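Local coordinates for PlyP35 (Listeria phage P35, PDB 6S3Y), which probably helps a phage endolysin attach to the Listeria cell wall, through two predicted SH3-like cell wall binding domains, at residues Val69-Lys72 and Val78-Thr81; Val37-Thr40 and Trp46-Gly49. All coordinates share one frame; numbering follows the deposited sequence.

Contact 1: Val69-Lys72 and Val78-Thr81; sequences VTSK and VNAT
Val69 opens the pairing with a branched side chain that crosses that of Val78 at about a right angle. Its CG1, anti to the backbone N (chi1 174°), comes within 3.7 Å of Val78 CB, and the other branch reaches Val78 as well, with Val69 CG2 3.9 Å from Val78 CG2. Directly across lies Ala80, the partner of Val69 in an antiparallel, non-hydrogen-bonded pair; its methyl lies close to Val69 CA on the same face.

At Thr70 the regular alternation breaks. Thr70 N donates to Asn79 O at 2.9 Å, with an angle of 162° at the hydrogen. The next amide turns to the same carbonyl: Ser71 N reaches Asn79 O at 3.4 Å, a weak second bond. Two consecutive residues facing one opposite residue make a classic beta bulge, here in the hairpin formed by strands 67-72 and 78-89. The nearly helical psi of Thr70 (-25°) helps bring the two N-H groups round to one acceptor and shifts the register by one residue. Beyond the backbone, a water bridges the two threonine hydroxyls, 2.6 Å from Thr70 OG1 and 2.9 Å from Thr81 OG1.

Ser71, the second residue of the bulge, forms the hydrogen-bonded pair with Asn79, and its carbonyl accepts the return bond, Asn79 N to Ser71 O at 2.9 Å. On the face opposite the valines, Ser71 OG rests 3.4 Å from Asn79 CB. Lys72 follows in a non-hydrogen-bonded pair with Val78, and its CG passes loosely by Val78 CG1 before the extended chain carries NZ away from Val78.

Contact 2: Val37-Thr40 and Trp46-Gly49; sequences VKLT and WYTG
Leu39 and Tyr47 meet with their side chains roughly perpendicular, the leucine methyl CD1 lying 3.9 Å from Tyr47 CB and 4.1 Å from Tyr47 CG, so that it touches the root of the tyrosine. This apolar contact belongs to an antiparallel beta hairpin, strands 36-41 and 46-53, in a domain assigned by sequence to the SH3 clan. The two short segments diverge steeply, with 116° between their directions, and the only bridge between them is Thr40 with Thr48.

The tyrosine ring also passes beside the opposite backbone: Tyr47 CD1 sits 3.8 Å from Thr40 C, which lies at the edge of the ring, near its plane. Lys41 adds a cation-pi contact to the same ring. The other methyl of Leu39 turns to the neighbouring peptide, with CD2 3.6 Å from Thr48 O, and Ile62 of strand 56-63 also packs on Leu39 and Tyr47.

Thr40 and Thr48 form a hydrogen-bonded pair whose side chains share a face. Both bonds are short and nearly straight: Thr40 N to Thr48 O and Thr48 N to Thr40 O are each 2.8 Å. Leu39 CA and Tyr47 CA add CA-H...O contacts to the same two carbonyls.

Thr48 divides its two branches between different partners. A chi1 of -174° swings OG1 opposite the amide nitrogen, where it is hydrogen-bonded to Gly60 O and Arg59 NH1, whereas the methyl CG2 of Thr48 turns back to the hairpin partner, 3.7 Å from Thr40 O.

In the fold
Contact 2 closes before contact 1 opens along the chain, yet their centres lie only about 9 Å apart, because strands 36-41 and 78-89 are neighbours in one antiparallel sheet. That border carries two probable hydrogen bonds, Val78 N to Leu39 O at 2.7 Å and Ala80 O to Val37 N at 2.8 Å, which join the two hairpins directly. Tyr47 provides a second link by packing, its OH lying 3.4 Å from Val69 CG2. Contact 1 lies at the surface, about 19 Å from the centre of the chain, and contact 2 is partly buried, about 14 Å from that centre and on the same side of it.

Contact 1: Val69-Lys72 and Val78-Thr81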
loop_
_atom_site.group_PDB
_atom_site.type_symbol
_atom_site.label_atom_id
_atom_site.label_comp_id
_atom_site.label_asym_id
_atom_site.label_seq_id
_atom_site.Cartn_x
_atom_site.Cartn_y
_atom_site.Cartn_z
ATOM N N VAL A 69 2.739 9.413 -13.118
ATOM C CA VAL A 69 2.574 10.858 -13.466
ATOM C C VAL A 69 2.356 10.974 -14.996
ATOM O O VAL A 69 3.203 10.501 -15.738
ATOM C CB VAL A 69 3.800 11.691 -13.034
ATOM C CG1 VAL A 69 3.696 13.124 -13.519
ATOM C CG2 VAL A 69 4.015 11.690 -11.561
ATOM N N THR A 70 1.257 11.568 -15.407
ATOM C CA THR A 70 0.864 11.750 -16.836
ATOM C C THR A 70 1.103 13.194 -17.297
ATOM O O THR A 70 1.331 13.384 -18.497
ATOM C CB THR A 70 -0.575 11.269 -17.043
ATOM O OG1 THR A 70 -1.466 12.026 -16.211
ATOM C CG2 THR A 70 -0.748 9.807 -16.670
ATOM N N SER A 71 1.107 14.177 -16.385
ATOM C CA SER A 71 1.403 15.591 -16.739
ATOM C C SER A 71 1.846 16.395 -15.505
ATOM O O SER A 71 1.556 15.953 -14.362
ATOM C CB SER A 71 0.217 16.234 -17.404
ATOM O OG SER A 71 -0.908 16.221 -16.544
ATOM N N LYS A 72 2.493 17.527 -15.770
ATOM C CA LYS A 72 3.051 18.416 -14.702
ATOM C C LYS A 72 2.359 19.777 -14.715
ATOM O O LYS A 72 2.229 20.369 -15.808
ATOM C CB LYS A 72 4.542 18.549 -14.954
ATOM C CG LYS A 72 5.268 17.217 -14.951
ATOM C CD LYS A 72 6.666 17.354 -15.466
ATOM C CE LYS A 72 7.478 16.098 -15.235
ATOM N NZ LYS A 72 8.888 16.363 -15.586
ATOM N N VAL A 78 1.438 17.492 -9.797
ATOM C CA VAL A 78 1.396 16.569 -10.955
ATOM C C VAL A 78 -0.004 15.951 -11.033
ATOM O O VAL A 78 -0.738 15.891 -9.999
ATOM C CB VAL A 78 2.497 15.498 -10.877
ATOM C CG1 VAL A 78 3.872 16.111 -10.956
ATOM C CG2 VAL A 78 2.376 14.641 -9.641
ATOM N N ASN A 79 -0.384 15.536 -12.242
ATOM C CA ASN A 79 -1.623 14.752 -12.458
ATOM C C ASN A 79 -1.157 13.307 -12.629
ATOM O O ASN A 79 -0.176 13.101 -13.371
ATOM C CB ASN A 79 -2.435 15.335 -13.598
ATOM C CG ASN A 79 -2.540 16.841 -13.500
ATOM O OD1 ASN A 79 -3.085 17.415 -12.544
ATOM N ND2 ASN A 79 -1.955 17.492 -14.485
ATOM N N ALA A 80 -1.765 12.377 -11.904
ATOM C CA ALA A 80 -1.277 10.985 -11.861
ATOM C C ALA A 80 -2.444 10.010 -11.894
ATOM O O ALA A 80 -3.562 10.380 -11.455
ATOM C CB ALA A 80 -0.423 10.740 -10.627
ATOM N N THR A 81 -2.159 8.800 -12.357
ATOM C CA THR A 81 -3.077 7.646 -12.340
ATOM C C THR A 81 -2.575 6.638 -11.310
ATOM O O THR A 81 -1.387 6.357 -11.305
ATOM C CB THR A 81 -3.161 7.036 -13.753
ATOM O OG1 THR A 81 -3.655 8.081 -14.589
ATOM C CG2 THR A 81 -4.066 5.815 -13.804
HETATM O O HOH W 1 -3.420 10.916 -14.814
#

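Contact 2: Val37-Thr40 and Trp46-Gly49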
loop_
_atom_site.group_PDB
_atom_site.type_symbol
_atom_site.label_atom_id
_atom_site.label_comp_id
_atom_site.label_asym_id
_atom_site.label_seq_id
_atom_site.Cartn_x
_atom_site.Cartn_y
_atom_site.Cartn_z
ATOM N N VAL A 37 -5.775 11.409 -10.026
ATOM C CA VAL A 37 -5.612 12.248 -8.805
ATOM C C VAL A 37 -4.669 13.392 -9.117
ATOM O O VAL A 37 -3.950 13.372 -10.166
ATOM C CB VAL A 37 -5.098 11.389 -7.626
ATOM C CG1 VAL A 37 -6.093 10.305 -7.248
ATOM C CG2 VAL A 37 -3.741 10.757 -7.909
ATOM N N LYS A 38 -4.616 14.356 -8.190
ATOM C CA LYS A 38 -3.589 15.417 -8.203
ATOM C C LYS A 38 -2.709 15.225 -6.959
ATOM O O LYS A 38 -3.255 15.025 -5.869
ATOM C CB LYS A 38 -4.267 16.786 -8.236
ATOM C CG LYS A 38 -3.279 17.974 -8.290
ATOM C CD LYS A 38 -3.927 19.342 -8.172
ATOM C CE LYS A 38 -4.648 19.572 -6.856
ATOM N NZ LYS A 38 -5.569 20.721 -6.947
ATOM N N LEU A 39 -1.399 15.288 -7.146
ATOM C CA LEU A 39 -0.405 14.990 -6.095
ATOM C C LEU A 39 0.722 16.019 -6.208
ATOM O O LEU A 39 0.833 16.672 -7.245
ATOM C CB LEU A 39 0.144 13.565 -6.272
ATOM C CG LEU A 39 -0.837 12.421 -6.044
ATOM C CD1 LEU A 39 -0.220 11.094 -6.443
ATOM C CD2 LEU A 39 -1.351 12.332 -4.624
ATOM N N THR A 40 1.595 16.072 -5.209
ATOM C CA THR A 40 2.880 16.804 -5.261
ATOM C C THR A 40 3.954 15.846 -4.766
ATOM O O THR A 40 3.690 15.143 -3.761
ATOM C CB THR A 40 2.771 18.120 -4.481
ATOM O OG1 THR A 40 1.666 18.853 -4.994
ATOM C CG2 THR A 40 4.024 18.950 -4.602
ATOM N N TRP A 46 7.882 9.184 -2.045
ATOM C CA TRP A 46 6.476 9.488 -1.679
ATOM C C TRP A 46 5.966 10.725 -2.407
ATOM O O TRP A 46 6.746 11.650 -2.697
ATOM C CB TRP A 46 6.301 9.666 -0.173
ATOM C CG TRP A 46 6.546 8.421 0.620
ATOM C CD1 TRP A 46 7.759 7.937 1.022
ATOM C CD2 TRP A 46 5.555 7.486 1.086
ATOM N NE1 TRP A 46 7.583 6.762 1.690
ATOM C CE2 TRP A 46 6.244 6.458 1.752
ATOM C CE3 TRP A 46 4.162 7.416 1.001
ATOM C CZ2 TRP A 46 5.585 5.388 2.353
ATOM C CZ3 TRP A 46 3.510 6.356 1.589
ATOM C CH2 TRP A 46 4.212 5.366 2.271
ATOM N N TYR A 47 4.660 10.714 -2.660
ATOM C CA TYR A 47 3.828 11.844 -3.110
ATOM C C TYR A 47 2.937 12.208 -1.934
ATOM O O TYR A 47 2.642 11.343 -1.098
ATOM C CB TYR A 47 2.998 11.483 -4.354
ATOM C CG TYR A 47 3.798 11.349 -5.617
ATOM C CD1 TYR A 47 4.073 12.451 -6.401
ATOM C CD2 TYR A 47 4.313 10.128 -6.020
ATOM C CE1 TYR A 47 4.836 12.341 -7.557
ATOM C CE2 TYR A 47 5.090 10.005 -7.162
ATOM C CZ TYR A 47 5.349 11.114 -7.932
ATOM O OH TYR A 47 6.141 11.034 -9.044
ATOM N N THR A 48 2.470 13.451 -1.906
ATOM C CA THR A 48 1.416 13.885 -0.978
ATOM C C THR A 48 0.311 14.551 -1.787
ATOM O O THR A 48 0.556 14.929 -2.923
ATOM C CB THR A 48 1.986 14.786 0.127
ATOM O OG1 THR A 48 0.945 15.061 1.068
ATOM C CG2 THR A 48 2.548 16.080 -0.403
ATOM N N GLY A 49 -0.868 14.671 -1.202
ATOM C CA GLY A 49 -1.968 15.455 -1.764
ATOM C C GLY A 49 -3.040 15.673 -0.731
ATOM O O GLY A 49 -2.861 15.224 0.426
#